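Side-chain contacts in mRNA export factor (Human herpesvirus 1, PDB 4YXP), which regulates viral gene expression, mediating nuclear export of viral intronless mRNAs, inhibiting cellular splicing and contributing to the shutoff of host protein synthesis: residues B[240-243]-B[244-248]; B[250-253]-B[254-258]; B[261-264]-B[265-269]. All coordinates share one frame; numbering follows the deposited sequence.

How the contacts relate
Starting from the N-terminal side, contact 1 covers the end of helix 230-241 and the turn after it, closing the short loop that brings His-242 and Cys-246 to one zinc ion. Contact 2 begins after one intervening residue, inside helix 249-259, whose first part supplies Cys-251 to the same metal. Arg-243 also lies against Glu-252 and Ala-255, tying the loop to this helix. Contact 3 follows in the C-terminal tail, where Tyr-263 lies along the chain; its nearest touch to contact 2 is Pro-262 O against His-257 CE1. The three run in series, without nesting or crossing, from the zinc finger to the tail important for homodimerization, and all touch the second subunit.

Contact 1: B[240-243]-B[244-248]; sequences DTHR and QECSS. With ZN (zinc ion), chain D.
His-242 and Cys-246 bind the same zinc ion: NE2 of His-242 at 2.1 Å from the metal and SG of Cys-246 at 2.3 Å. Cys-163 and Cys-251 complete this CHC2-type site. Cys-246 also packs on its fellow ligand, its CB lying over one face of the imidazole, 3.8 Å from the ring centroid, in a CH-pi contact.

Hydrogen bonds fix the rest of the turn. ND1 of His-242 donates to OE2 of Glu-245 (3.2 Å), which lies in the ring plane and accepts through its anti lone pair, with ring and carboxylate 82° apart. CG of Glu-245 sits between its backbone N and carbonyl carbon (chi1 73°), which brings the otherwise extended chain back alongside His-242 to the ND1 edge of its ring; OE1 forms a salt bridge with Arg-168. This second-shell carboxylate should restrain rotation of the imidazole. Along the backbone, Gln-244 N bonds to Thr-241 O (3.0 Å) and Glu-245 N to His-242 O (2.9 Å). Water 1 links Asp-240 O to Gln-244 NE2.

Asp-240 pairs with Arg-34 of the second subunit, while Arg-243 NH2 bonds to Leu-239 O and to Ser-35 of that subunit. The turn joins helix 230-241 to helix 249-259, where Arg-243 lies on Glu-252 and Ala-255.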
ATOM      1  N   ASP B 240     -12.602 -15.160   5.173  1.00 31.80           N
ATOM      2  CA  ASP B 240     -13.760 -15.989   4.851  1.00 34.41           C
ATOM      3  C   ASP B 240     -14.723 -16.127   6.029  1.00 34.10           C
ATOM      4  O   ASP B 240     -15.936 -15.971   5.868  1.00 34.55           O
ATOM      5  CB  ASP B 240     -13.306 -17.380   4.399  1.00 37.50           C
ATOM      6  CG  ASP B 240     -14.472 -18.272   3.988  1.00 41.40           C
ATOM      7  OD1 ASP B 240     -15.350 -17.796   3.237  1.00 42.16           O
ATOM      8  OD2 ASP B 240     -14.510 -19.444   4.419  1.00 42.77           O
ATOM      9  N   THR B 241     -14.180 -16.409   7.211  1.00 33.75           N
ATOM     10  CA  THR B 241     -14.989 -16.848   8.350  1.00 35.77           C
ATOM     11  C   THR B 241     -15.544 -15.727   9.235  1.00 37.04           C
ATOM     12  O   THR B 241     -16.501 -15.943   9.980  1.00 38.74           O
ATOM     13  CB  THR B 241     -14.179 -17.787   9.260  1.00 34.11           C
ATOM     14  OG1 THR B 241     -13.046 -17.084   9.782  1.00 31.10           O
ATOM     15  CG2 THR B 241     -13.708 -19.013   8.485  1.00 34.56           C
ATOM     16  N   HIS B 242     -14.941 -14.543   9.174  1.00 34.99           N
ATOM     17  CA  HIS B 242     -15.353 -13.438  10.037  1.00 35.59           C
ATOM     18  C   HIS B 242     -16.822 -13.068   9.813  1.00 37.00           C
ATOM     19  O   HIS B 242     -17.526 -12.690  10.754  1.00 38.26           O
ATOM     20  CB  HIS B 242     -14.457 -12.218   9.802  1.00 34.36           C
ATOM     21  CG  HIS B 242     -14.967 -10.958  10.434  1.00 34.30           C
ATOM     22  ND1 HIS B 242     -15.077 -10.801  11.802  1.00 34.41           N
ATOM     23  CD2 HIS B 242     -15.390  -9.794   9.889  1.00 33.82           C
ATOM     24  CE1 HIS B 242     -15.552  -9.599  12.066  1.00 34.78           C
ATOM     25  NE2 HIS B 242     -15.753  -8.966  10.924  1.00 33.79           N
ATOM     26  N   ARG B 243     -17.287 -13.196   8.575  1.00 37.84           N
ATOM     27  CA  ARG B 243     -18.659 -12.827   8.228  1.00 38.31           C
ATOM     28  C   ARG B 243     -19.695 -13.667   8.983  1.00 39.03           C
ATOM     29  O   ARG B 243     -20.870 -13.287   9.061  1.00 39.15           O
ATOM     30  CB  ARG B 243     -18.878 -12.959   6.717  1.00 37.86           C
ATOM     31  CG  ARG B 243     -18.765 -14.382   6.179  1.00 39.54           C
ATOM     32  CD  ARG B 243     -18.588 -14.393   4.666  1.00 39.19           C
ATOM     33  NE  ARG B 243     -17.297 -13.841   4.254  1.00 36.50           N
ATOM     34  CZ  ARG B 243     -16.991 -13.479   3.010  1.00 34.35           C
ATOM     35  NH1 ARG B 243     -17.880 -13.598   2.032  1.00 34.69           N
ATOM     36  NH2 ARG B 243     -15.787 -12.994   2.738  1.00 32.01           N
ATOM     37  N   GLN B 244     -19.265 -14.796   9.541  1.00 38.39           N
ATOM     38  CA  GLN B 244     -20.160 -15.658  10.313  1.00 41.33           C
ATOM     39  C   GLN B 244     -20.466 -15.073  11.693  1.00 44.78           C
ATOM     40  O   GLN B 244     -21.501 -15.375  12.286  1.00 46.31           O
ATOM     41  CB  GLN B 244     -19.556 -17.055  10.476  1.00 41.47           C
ATOM     42  CG  GLN B 244     -19.443 -17.853   9.187  1.00 43.18           C
ATOM     43  CD  GLN B 244     -18.875 -19.245   9.416  1.00 46.54           C
ATOM     44  OE1 GLN B 244     -19.212 -19.914  10.397  1.00 49.28           O
ATOM     45  NE2 GLN B 244     -18.006 -19.686   8.516  1.00 46.12           N
ATOM     46  N   GLU B 245     -19.562 -14.240  12.204  1.00 46.59           N
ATOM     47  CA  GLU B 245     -19.732 -13.641  13.526  1.00 49.79           C
ATOM     48  C   GLU B 245     -20.081 -12.155  13.437  1.00 46.33           C
ATOM     49  O   GLU B 245     -20.312 -11.510  14.458  1.00 47.19           O
ATOM     50  CB  GLU B 245     -18.458 -13.825  14.361  1.00 52.80           C
ATOM     51  CG  GLU B 245     -17.286 -12.951  13.927  1.00 53.19           C
ATOM     52  CD  GLU B 245     -16.013 -13.242  14.702  1.00 54.25           C
ATOM     53  OE1 GLU B 245     -16.081 -14.005  15.689  1.00 55.16           O
ATOM     54  OE2 GLU B 245     -14.948 -12.709  14.316  1.00 53.61           O
ATOM     55  N   CYS B 246     -20.120 -11.626  12.215  1.00 41.89           N
ATOM     56  CA  CYS B 246     -20.337 -10.198  11.985  1.00 38.26           C
ATOM     57  C   CYS B 246     -21.585  -9.963  11.133  1.00 39.04           C
ATOM     58  O   CYS B 246     -21.727 -10.546  10.061  1.00 40.90           O
ATOM     59  CB  CYS B 246     -19.105  -9.591  11.306  1.00 34.72           C
ATOM     60  SG  CYS B 246     -19.189  -7.821  11.008  1.00 32.64           S
ATOM     61  N   SER B 247     -22.485  -9.104  11.608  1.00 38.56           N
ATOM     62  CA  SER B 247     -23.759  -8.880  10.923  1.00 40.32           C
ATOM     63  C   SER B 247     -23.688  -7.771   9.868  1.00 36.71           C
ATOM     64  O   SER B 247     -24.663  -7.524   9.152  1.00 36.72           O
ATOM     65  CB  SER B 247     -24.855  -8.547  11.941  1.00 45.79           C
ATOM     66  OG  SER B 247     -24.538  -7.379  12.680  1.00 46.77           O
ATOM     67  N   SER B 248     -22.541  -7.107   9.765  1.00 34.91           N
ATOM     68  CA  SER B 248     -22.403  -5.966   8.860  1.00 33.45           C
ATOM     69  C   SER B 248     -22.307  -6.369   7.391  1.00 32.25           C
ATOM     70  O   SER B 248     -21.420  -7.133   6.995  1.00 32.00           O
ATOM     71  CB  SER B 248     -21.169  -5.139   9.227  1.00 32.91           C
ATOM     72  OG  SER B 248     -20.924  -4.154   8.238  1.00 33.04           O
TER
HETATM   73 ZN    ZN D 601     -16.942  -7.328  10.567  0.84 27.17          ZN
HETATM   74  O   HOH W   1     -18.125 -17.961   5.804  1.00 36.40           O

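Contact 2: B[250-253]-B[254-258]; sequences VCEL and TASHI. With ZN (zinc ion), chain D.
Val-250 O takes the N-H of Thr-254 at 2.9 Å, the first of four successive i-to-i+4 bonds that carry helix 249-259 through both segments. Cys-251 O receives Ala-255 N, Glu-252 O receives Ser-256 N and Leu-253 O receives His-257 N, each at 3.0 Å. The backbone here is continuous alpha-helix.

Among the side chains, Ser-256 makes the polar contact. Its OG lies beside its own backbone N, anti to the carbonyl carbon (chi1 -66°), and from there donates to Glu-252 O at 2.9 Å. That carbonyl oxygen is gripped twice by one residue, since Ser-256 N and OG approach from opposite faces of its plane. OG is also in a weak hydrogen bond with Arg-243 NH1. Thr-254 turns its OG1 back along the helix, 3.1 Å from Val-250 O, and its CB packs against Cys-251 O. The methyl group of Ala-255 rests 3.6 Å from Cys-251 O. Cys-251 sends SG outward to the zinc ion (2.4 Å), joining His-242, Cys-246 and Cys-163.

At its start the helix is capped by Ser-248 OG, which bonds to Cys-251 N; towards its end His-257 ND1 bonds to Ala-260 O. Ala-255 and Ile-258 pack on Leu-239 of helix 230-241, while Leu-253 and His-257 lie against Met-39 of the second subunit.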
ATOM      1  N   VAL B 250     -21.554  -4.219   4.867  1.00 31.32           N
ATOM      2  CA  VAL B 250     -20.422  -3.557   4.220  1.00 30.08           C
ATOM      3  C   VAL B 250     -19.097  -4.210   4.618  1.00 27.19           C
ATOM      4  O   VAL B 250     -18.146  -4.216   3.831  1.00 25.62           O
ATOM      5  CB  VAL B 250     -20.400  -2.037   4.522  1.00 32.63           C
ATOM      6  CG1 VAL B 250     -21.628  -1.360   3.923  1.00 33.64           C
ATOM      7  CG2 VAL B 250     -20.314  -1.766   6.018  1.00 34.88           C
ATOM      8  N   CYS B 251     -19.023  -4.769   5.823  1.00 27.34           N
ATOM      9  CA  CYS B 251     -17.823  -5.508   6.222  1.00 29.25           C
ATOM     10  C   CYS B 251     -17.657  -6.741   5.333  1.00 30.93           C
ATOM     11  O   CYS B 251     -16.550  -7.056   4.891  1.00 29.50           O
ATOM     12  CB  CYS B 251     -17.882  -5.923   7.699  1.00 31.31           C
ATOM     13  SG  CYS B 251     -16.373  -6.793   8.295  1.00 32.28           S
ATOM     14  N   GLU B 252     -18.762  -7.432   5.073  1.00 32.69           N
ATOM     15  CA  GLU B 252     -18.749  -8.609   4.207  1.00 33.28           C
ATOM     16  C   GLU B 252     -18.313  -8.228   2.792  1.00 31.68           C
ATOM     17  O   GLU B 252     -17.612  -8.982   2.118  1.00 30.26           O
ATOM     18  CB  GLU B 252     -20.132  -9.267   4.184  1.00 35.04           C
ATOM     19  CG  GLU B 252     -20.195 -10.589   3.435  1.00 34.99           C
ATOM     20  CD  GLU B 252     -21.574 -11.223   3.485  1.00 36.65           C
ATOM     21  OE1 GLU B 252     -22.577 -10.483   3.401  1.00 35.95           O
ATOM     22  OE2 GLU B 252     -21.661 -12.462   3.616  1.00 38.87           O
ATOM     23  N   LEU B 253     -18.721  -7.042   2.352  1.00 31.23           N
ATOM     24  CA  LEU B 253     -18.353  -6.534   1.033  1.00 30.96           C
ATOM     25  C   LEU B 253     -16.852  -6.240   0.962  1.00 25.81           C
ATOM     26  O   LEU B 253     -16.185  -6.552  -0.030  1.00 24.55           O
ATOM     27  CB  LEU B 253     -19.162  -5.270   0.718  1.00 36.15           C
ATOM     28  CG  LEU B 253     -19.281  -4.797  -0.733  1.00 41.30           C
ATOM     29  CD1 LEU B 253     -19.815  -5.890  -1.640  1.00 45.21           C
ATOM     30  CD2 LEU B 253     -20.197  -3.580  -0.801  1.00 42.05           C
ATOM     31  N   THR B 254     -16.328  -5.640   2.025  1.00 24.24           N
ATOM     32  CA  THR B 254     -14.913  -5.306   2.112  1.00 24.07           C
ATOM     33  C   THR B 254     -14.066  -6.578   2.063  1.00 25.23           C
ATOM     34  O   THR B 254     -13.106  -6.673   1.298  1.00 26.84           O
ATOM     35  CB  THR B 254     -14.616  -4.514   3.409  1.00 24.32           C
ATOM     36  OG1 THR B 254     -15.268  -3.239   3.350  1.00 23.95           O
ATOM     37  CG2 THR B 254     -13.122  -4.306   3.611  1.00 23.84           C
ATOM     38  N   ALA B 255     -14.430  -7.556   2.881  1.00 24.62           N
ATOM     39  CA  ALA B 255     -13.688  -8.809   2.943  1.00 25.12           C
ATOM     40  C   ALA B 255     -13.704  -9.515   1.593  1.00 26.62           C
ATOM     41  O   ALA B 255     -12.690 -10.059   1.154  1.00 25.94           O
ATOM     42  CB  ALA B 255     -14.263  -9.713   4.019  1.00 25.85           C
ATOM     43  N   SER B 256     -14.852  -9.496   0.928  1.00 28.63           N
ATOM     44  CA  SER B 256     -15.013 -10.217  -0.328  1.00 31.48           C
ATOM     45  C   SER B 256     -14.202  -9.577  -1.450  1.00 31.92           C
ATOM     46  O   SER B 256     -13.635 -10.278  -2.287  1.00 32.40           O
ATOM     47  CB  SER B 256     -16.490 -10.282  -0.724  1.00 31.95           C
ATOM     48  OG  SER B 256     -17.232 -11.061   0.198  1.00 31.93           O
ATOM     49  N   HIS B 257     -14.134  -8.249  -1.462  1.00 31.03           N
ATOM     50  CA  HIS B 257     -13.467  -7.539  -2.548  1.00 30.83           C
ATOM     51  C   HIS B 257     -11.947  -7.630  -2.415  1.00 29.72           C
ATOM     52  O   HIS B 257     -11.226  -7.545  -3.407  1.00 31.38           O
ATOM     53  CB  HIS B 257     -13.908  -6.076  -2.588  1.00 31.40           C
ATOM     54  CG  HIS B 257     -13.761  -5.431  -3.929  1.00 32.31           C
ATOM     55  ND1 HIS B 257     -13.355  -6.128  -5.055  1.00 32.51           N
ATOM     56  CD2 HIS B 257     -13.972  -4.161  -4.341  1.00 32.52           C
ATOM     57  CE1 HIS B 257     -13.319  -5.311  -6.086  1.00 32.36           C
ATOM     58  NE2 HIS B 257     -13.691  -4.106  -5.684  1.00 32.01           N
ATOM     59  N   ILE B 258     -11.465  -7.796  -1.187  1.00 27.09           N
ATOM     60  CA  ILE B 258     -10.047  -8.061  -0.956  1.00 25.47           C
ATOM     61  C   ILE B 258      -9.696  -9.430  -1.539  1.00 26.12           C
ATOM     62  O   ILE B 258      -8.676  -9.589  -2.209  1.00 25.95           O
ATOM     63  CB  ILE B 258      -9.704  -7.981   0.548  1.00 25.68           C
ATOM     64  CG1 ILE B 258      -9.829  -6.534   1.037  1.00 24.78           C
ATOM     65  CG2 ILE B 258      -8.291  -8.514   0.823  1.00 25.60           C
ATOM     66  CD1 ILE B 258      -9.748  -6.373   2.541  1.00 24.45           C
TER
HETATM   67 ZN    ZN D 601     -16.942  -7.328  10.567  0.84 27.17          ZN

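Contact 3: B[261-264]-B[265-269]; sequences PPYV and HGKYF
The C-terminal tail that follows helix 249-259 belongs, from Tyr-263 onward, to a region important for homodimerization, and here Tyr-263 folds its phenol along the chain to meet His-265 and Lys-267. With CG anti to the backbone N (chi1 177°), the ring runs forward over the next residues. Its OH accepts the backbone N-H of Lys-267 at 3.0 Å, the N-H...O angle being 157°, and the donor lies at the ring edge, in plane. One face of the same ring covers the peptide behind it: His-265 N sits 3.8 Å above the plane, over the centre. The aliphatic start of Lys-267 adds to this packing, CB approaching OH at 3.5 Å and CG lying 4.0 Å from CE1 of Tyr-263.

Water 2 links two neighbouring residues, accepting from Val-264 N and donating to His-265 O, both at 2.8 Å. Between His-265 and Lys-267, Gly-266 takes a positive phi at which a CB would run into the carbonyl O of His-265, so the backbone itself calls for glycine. The imidazole of His-265 reaches down the chain, its NE2 donating to Tyr-268 OH at 2.9 Å, with the hydroxyl tilted 30° from the ring plane.

Across the dimer interface, Lys-267 NZ forms a salt bridge with OE1 of Glu-121 of the second subunit; OE2 of that residue accepts from the backbone N of Tyr-268 and of Phe-269. In a segment without regular helix or strand, the phenol and the water thus satisfy backbone groups that no secondary structure pairs, consistent with a tail locally shaped to present Lys-267 and the following N-H groups to the partner chain.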
ATOM      1  N   PRO B 261     -10.526  -9.205  -6.214  1.00 34.52           N
ATOM      2  CA  PRO B 261     -10.240  -7.797  -6.533  1.00 34.72           C
ATOM      3  C   PRO B 261     -10.659  -7.222  -7.905  1.00 35.28           C
ATOM      4  O   PRO B 261     -10.510  -6.013  -8.069  1.00 35.69           O
ATOM      5  CB  PRO B 261      -8.710  -7.730  -6.418  1.00 35.62           C
ATOM      6  CG  PRO B 261      -8.240  -9.107  -6.694  1.00 36.57           C
ATOM      7  CD  PRO B 261      -9.300 -10.026  -6.177  1.00 36.19           C
ATOM      8  N   PRO B 262     -11.146  -8.033  -8.863  1.00 34.47           N
ATOM      9  CA  PRO B 262     -11.481  -7.379 -10.137  1.00 33.95           C
ATOM     10  C   PRO B 262     -12.439  -6.189  -9.997  1.00 32.54           C
ATOM     11  O   PRO B 262     -13.418  -6.267  -9.255  1.00 33.23           O
ATOM     12  CB  PRO B 262     -12.131  -8.507 -10.941  1.00 36.15           C
ATOM     13  CG  PRO B 262     -11.489  -9.743 -10.421  1.00 36.67           C
ATOM     14  CD  PRO B 262     -11.297  -9.498  -8.949  1.00 35.44           C
ATOM     15  N   TYR B 263     -12.145  -5.105 -10.710  1.00 31.46           N
ATOM     16  CA  TYR B 263     -12.911  -3.863 -10.603  1.00 31.96           C
ATOM     17  C   TYR B 263     -14.370  -4.051 -10.996  1.00 32.75           C
ATOM     18  O   TYR B 263     -14.680  -4.736 -11.971  1.00 32.94           O
ATOM     19  CB  TYR B 263     -12.280  -2.775 -11.478  1.00 31.25           C
ATOM     20  CG  TYR B 263     -13.041  -1.466 -11.495  1.00 29.93           C
ATOM     21  CD1 TYR B 263     -12.829  -0.504 -10.517  1.00 28.51           C
ATOM     22  CD2 TYR B 263     -13.964  -1.188 -12.495  1.00 30.69           C
ATOM     23  CE1 TYR B 263     -13.524   0.698 -10.525  1.00 28.87           C
ATOM     24  CE2 TYR B 263     -14.668   0.011 -12.512  1.00 30.96           C
ATOM     25  CZ  TYR B 263     -14.442   0.950 -11.527  1.00 29.42           C
ATOM     26  OH  TYR B 263     -15.131   2.141 -11.541  1.00 29.04           O
ATOM     27  N   VAL B 264     -15.262  -3.426 -10.233  1.00 32.50           N
ATOM     28  CA  VAL B 264     -16.690  -3.463 -10.521  1.00 34.34           C
ATOM     29  C   VAL B 264     -17.249  -2.042 -10.525  1.00 34.77           C
ATOM     30  O   VAL B 264     -17.971  -1.656 -11.443  1.00 36.61           O
ATOM     31  CB  VAL B 264     -17.440  -4.346  -9.503  1.00 35.56           C
ATOM     32  CG1 VAL B 264     -18.948  -4.280  -9.724  1.00 36.92           C
ATOM     33  CG2 VAL B 264     -16.954  -5.789  -9.594  1.00 37.23           C
ATOM     34  N   HIS B 265     -16.901  -1.271  -9.498  1.00 32.96           N
ATOM     35  CA  HIS B 265     -17.444   0.072  -9.308  1.00 31.75           C
ATOM     36  C   HIS B 265     -16.564   0.853  -8.334  1.00 30.90           C
ATOM     37  O   HIS B 265     -15.898   0.257  -7.495  1.00 30.08           O
ATOM     38  CB  HIS B 265     -18.884  -0.019  -8.789  1.00 31.77           C
ATOM     39  CG  HIS B 265     -19.516   1.304  -8.489  1.00 29.72           C
ATOM     40  ND1 HIS B 265     -20.409   1.912  -9.344  1.00 30.07           N
ATOM     41  CD2 HIS B 265     -19.401   2.128  -7.419  1.00 27.96           C
ATOM     42  CE1 HIS B 265     -20.810   3.057  -8.819  1.00 29.84           C
ATOM     43  NE2 HIS B 265     -20.213   3.211  -7.652  1.00 28.53           N
ATOM     44  N   GLY B 266     -16.549   2.179  -8.452  1.00 31.39           N
ATOM     45  CA  GLY B 266     -15.879   3.017  -7.468  1.00 29.58           C
ATOM     46  C   GLY B 266     -15.056   4.176  -8.005  1.00 27.24           C
ATOM     47  O   GLY B 266     -14.687   5.073  -7.251  1.00 27.79           O
ATOM     48  N   LYS B 267     -14.745   4.149  -9.296  1.00 24.80           N
ATOM     49  CA  LYS B 267     -14.064   5.264  -9.946  1.00 24.15           C
ATOM     50  C   LYS B 267     -15.089   6.060 -10.744  1.00 25.21           C
ATOM     51  O   LYS B 267     -15.947   5.465 -11.396  1.00 25.98           O
ATOM     52  CB  LYS B 267     -12.947   4.763 -10.861  1.00 24.94           C
ATOM     53  CG  LYS B 267     -11.705   4.244 -10.139  1.00 25.77           C
ATOM     54  CD  LYS B 267     -10.937   5.354  -9.417  1.00 26.40           C
ATOM     55  CE  LYS B 267     -10.346   6.365 -10.398  1.00 26.83           C
ATOM     56  NZ  LYS B 267      -9.614   7.453  -9.706  1.00 25.71           N
ATOM     57  N   TYR B 268     -15.002   7.391 -10.703  1.00 26.45           N
ATOM     58  CA  TYR B 268     -16.015   8.232 -11.350  1.00 28.27           C
ATOM     59  C   TYR B 268     -15.479   9.126 -12.477  1.00 31.03           C
ATOM     60  O   TYR B 268     -16.164   9.310 -13.485  1.00 32.20           O
ATOM     61  CB  TYR B 268     -16.722   9.076 -10.283  1.00 26.92           C
ATOM     62  CG  TYR B 268     -17.366   8.189  -9.250  1.00 27.33           C
ATOM     63  CD1 TYR B 268     -18.547   7.520  -9.529  1.00 28.89           C
ATOM     64  CD2 TYR B 268     -16.765   7.974  -8.016  1.00 27.92           C
ATOM     65  CE1 TYR B 268     -19.128   6.682  -8.602  1.00 30.77           C
ATOM     66  CE2 TYR B 268     -17.340   7.136  -7.083  1.00 29.06           C
ATOM     67  CZ  TYR B 268     -18.519   6.489  -7.382  1.00 30.36           C
ATOM     68  OH  TYR B 268     -19.096   5.655  -6.456  1.00 30.23           O
ATOM     69  N   PHE B 269     -14.277   9.680 -12.332  1.00 30.90           N
ATOM     70  CA  PHE B 269     -13.699  10.453 -13.435  1.00 30.24           C
ATOM     71  C   PHE B 269     -12.180  10.594 -13.366  1.00 30.22           C
ATOM     72  O   PHE B 269     -11.557  10.324 -12.337  1.00 30.04           O
ATOM     73  CB  PHE B 269     -14.331  11.853 -13.500  1.00 29.04           C
ATOM     74  CG  PHE B 269     -14.123  12.683 -12.258  1.00 27.79           C
ATOM     75  CD1 PHE B 269     -12.985  13.461 -12.111  1.00 27.33           C
ATOM     76  CD2 PHE B 269     -15.073  12.697 -11.249  1.00 26.51           C
ATOM     77  CE1 PHE B 269     -12.787  14.223 -10.974  1.00 25.47           C
ATOM     78  CE2 PHE B 269     -14.883  13.458 -10.103  1.00 24.76           C
ATOM     79  CZ  PHE B 269     -13.739  14.224  -9.968  1.00 24.58           C
TER
HETATM   80  O   HOH W   2     -14.813  -2.355  -7.639  1.00 25.68           O